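Local coordinates for putative Fe-S biosynthesis protein (Lactobacillus acidophilus, PDB 2QGO) that probably takes part in the biosynthesis of iron-sulphur clusters, though its precise role is not established, at residues M88-N93 with L97-D102. Residues are numbered along the deposited sequence; the frame is centred on the assembly and turned at random.
Sequences MVMDYN and LSLSSD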
loop_
_atom_site.group_PDB
_atom_site.type_symbol
_atom_site.label_atom_id
_atom_site.label_comp_id
_atom_site.label_asym_id
_atom_site.label_seq_id
_atom_site.Cartn_x
_atom_site.Cartn_y
_atom_site.Cartn_z
ATOM N N MET A 88 6.263 9.105 5.888
ATOM C CA MET A 88 6.664 7.929 5.141
ATOM C C MET A 88 7.110 8.227 3.721
ATOM O O MET A 88 6.658 9.174 3.083
ATOM C CB MET A 88 5.532 6.904 5.100
ATOM C CG MET A 88 5.199 6.309 6.456
ATOM S SD MET A 88 3.829 5.136 6.383
ATOM C CE MET A 88 2.466 6.281 6.295
ATOM N N VAL A 89 8.013 7.390 3.244
ATOM C CA VAL A 89 8.537 7.495 1.906
ATOM C C VAL A 89 8.494 6.106 1.281
ATOM O O VAL A 89 8.912 5.126 1.901
ATOM C CB VAL A 89 10.002 7.990 1.914
ATOM C CG1 VAL A 89 10.600 7.870 0.515
ATOM C CG2 VAL A 89 10.068 9.438 2.396
ATOM N N MET A 90 7.953 6.020 0.071
ATOM C CA MET A 90 7.915 4.751 -0.646
ATOM C C MET A 90 8.934 4.901 -1.777
ATOM O O MET A 90 8.888 5.848 -2.551
ATOM C CB MET A 90 6.518 4.471 -1.220
ATOM C CG MET A 90 6.358 3.063 -1.834
ATOM S SD MET A 90 6.309 1.706 -0.609
ATOM C CE MET A 90 4.554 1.821 -0.048
ATOM N N ASP A 91 9.870 3.967 -1.854
ATOM C CA ASP A 91 10.897 4.010 -2.885
ATOM C C ASP A 91 10.922 2.695 -3.653
ATOM O O ASP A 91 10.268 1.726 -3.261
ATOM C CB ASP A 91 12.256 4.280 -2.235
ATOM C CG ASP A 91 13.358 4.488 -3.246
ATOM O OD1 ASP A 91 13.077 4.992 -4.355
ATOM O OD2 ASP A 91 14.522 4.161 -2.925
ATOM N N TYR A 92 11.665 2.670 -4.752
ATOM C CA TYR A 92 11.782 1.476 -5.572
ATOM C C TYR A 92 13.218 1.352 -6.074
ATOM O O TYR A 92 13.741 2.275 -6.685
ATOM C CB TYR A 92 10.834 1.544 -6.780
ATOM C CG TYR A 92 10.802 0.250 -7.571
ATOM C CD1 TYR A 92 10.078 -0.845 -7.114
ATOM C CD2 TYR A 92 11.567 0.094 -8.729
ATOM C CE1 TYR A 92 10.116 -2.078 -7.782
ATOM C CE2 TYR A 92 11.613 -1.141 -9.409
ATOM C CZ TYR A 92 10.886 -2.219 -8.926
ATOM O OH TYR A 92 10.927 -3.439 -9.569
ATOM N N ASN A 93 13.852 0.218 -5.805
ATOM C CA ASN A 93 15.227 -0.029 -6.253
ATOM C C ASN A 93 15.586 -1.476 -5.938
ATOM O O ASN A 93 14.994 -2.084 -5.050
ATOM C CB ASN A 93 16.217 0.952 -5.586
ATOM C CG ASN A 93 16.261 0.823 -4.076
ATOM O OD1 ASN A 93 17.033 0.031 -3.522
ATOM N ND2 ASN A 93 15.427 1.608 -3.395
ATOM N N LEU A 97 9.795 -2.584 -3.940
ATOM C CA LEU A 97 9.194 -1.400 -3.335
ATOM C C LEU A 97 9.647 -1.423 -1.886
ATOM O O LEU A 97 9.630 -2.473 -1.252
ATOM C CB LEU A 97 7.665 -1.478 -3.374
ATOM C CG LEU A 97 6.890 -0.882 -4.553
ATOM C CD1 LEU A 97 5.403 -1.141 -4.349
ATOM C CD2 LEU A 97 7.161 0.619 -4.654
ATOM N N SER A 98 10.059 -0.278 -1.363
ATOM C CA SER A 98 10.500 -0.207 0.019
ATOM C C SER A 98 9.803 0.954 0.718
ATOM O O SER A 98 9.670 2.043 0.154
ATOM C CB SER A 98 12.009 -0.003 0.080
ATOM O OG SER A 98 12.356 1.272 -0.438
ATOM N N LEU A 99 9.358 0.712 1.944
ATOM C CA LEU A 99 8.673 1.719 2.738
ATOM C C LEU A 99 9.512 2.094 3.955
ATOM O O LEU A 99 10.053 1.225 4.636
ATOM C CB LEU A 99 7.315 1.194 3.198
ATOM C CG LEU A 99 6.508 2.140 4.090
ATOM C CD1 LEU A 99 5.994 3.331 3.267
ATOM C CD2 LEU A 99 5.357 1.378 4.716
ATOM N N SER A 100 9.609 3.393 4.225
ATOM C CA SER A 100 10.384 3.890 5.354
ATOM C C SER A 100 9.764 5.160 5.921
ATOM O O SER A 100 8.839 5.726 5.343
ATOM C CB SER A 100 11.821 4.187 4.915
ATOM O OG SER A 100 11.852 5.201 3.918
ATOM N N SER A 101 10.285 5.601 7.060
ATOM C CA SER A 101 9.800 6.812 7.718
ATOM C C SER A 101 10.966 7.481 8.439
ATOM O O SER A 101 12.117 7.096 8.245
ATOM C CB SER A 101 8.710 6.455 8.733
ATOM O OG SER A 101 9.262 5.709 9.800
ATOM N N ASP A 102 10.665 8.473 9.276
ATOM C CA ASP A 102 11.711 9.165 10.030
ATOM C C ASP A 102 12.370 8.225 11.040
ATOM O O ASP A 102 13.486 8.478 11.495
ATOM C CB ASP A 102 11.149 10.371 10.785
ATOM C CG ASP A 102 10.615 11.443 9.864
ATOM O OD1 ASP A 102 11.207 11.670 8.784
ATOM O OD2 ASP A 102 9.607 12.074 10.238
HETATM O O HOH W 1 11.551 4.343 1.384
#
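Met-90 fits between Leu-97 and Leu-99 on the apolar face of an antiparallel beta hairpin, strands 88-93 and 97-101 running at 159° to one another. With CG anti to the backbone N (chi1 -173°) and bends at chi2 and chi3, its chain crosses both leucines obliquely: CG meets CD2 of Leu-97 at 3.8 Å, and the terminal CE reaches CD1 of Leu-99 at 3.9 Å. The same CD1 also fills the hollow beside Met-88, whose CB lies 4.0 Å away, so bumps from the two strands alternate along this face. At the far end Leu-97 CD2 lies 4.1 Å from CD1 of Tyr-92, whose ring also approaches Leu-97 N obliquely, CD1 to N 3.6 Å; that ring stacks with Tyr-15 of helix 10-18. Shortening Met-90 to an alanine is likely to open a gap between the two leucines and cost Phe-8 of the neighbouring strand 6-8 a contact.

Four backbone hydrogen bonds fix this register, two in each of the hydrogen-bonded pairs Val-89/Ser-100 and Asp-91/Ser-98. The Asp-91 N to Ser-98 O bond is the straightest, with 170° at the hydrogen. The opposite face is mostly polar, with Val-89 as its apolar member. There Ser-98 OG rests 3.5 Å from CB of Asp-91, while the Asp-91 carboxylate turns to Thr-9 through OD1. A water donates to Val-89 O at 2.8 Å and also bonds Ser-100 OG, bridging the strands beside their direct backbone bonds.

Chemically the hairpin is two-sided: methionines and leucines pack inward with strands 6-8 and 104-114, whereas serine hydroxyls, a carboxylate and bound water, with Val-89 among them, make the other face compatible with solvent.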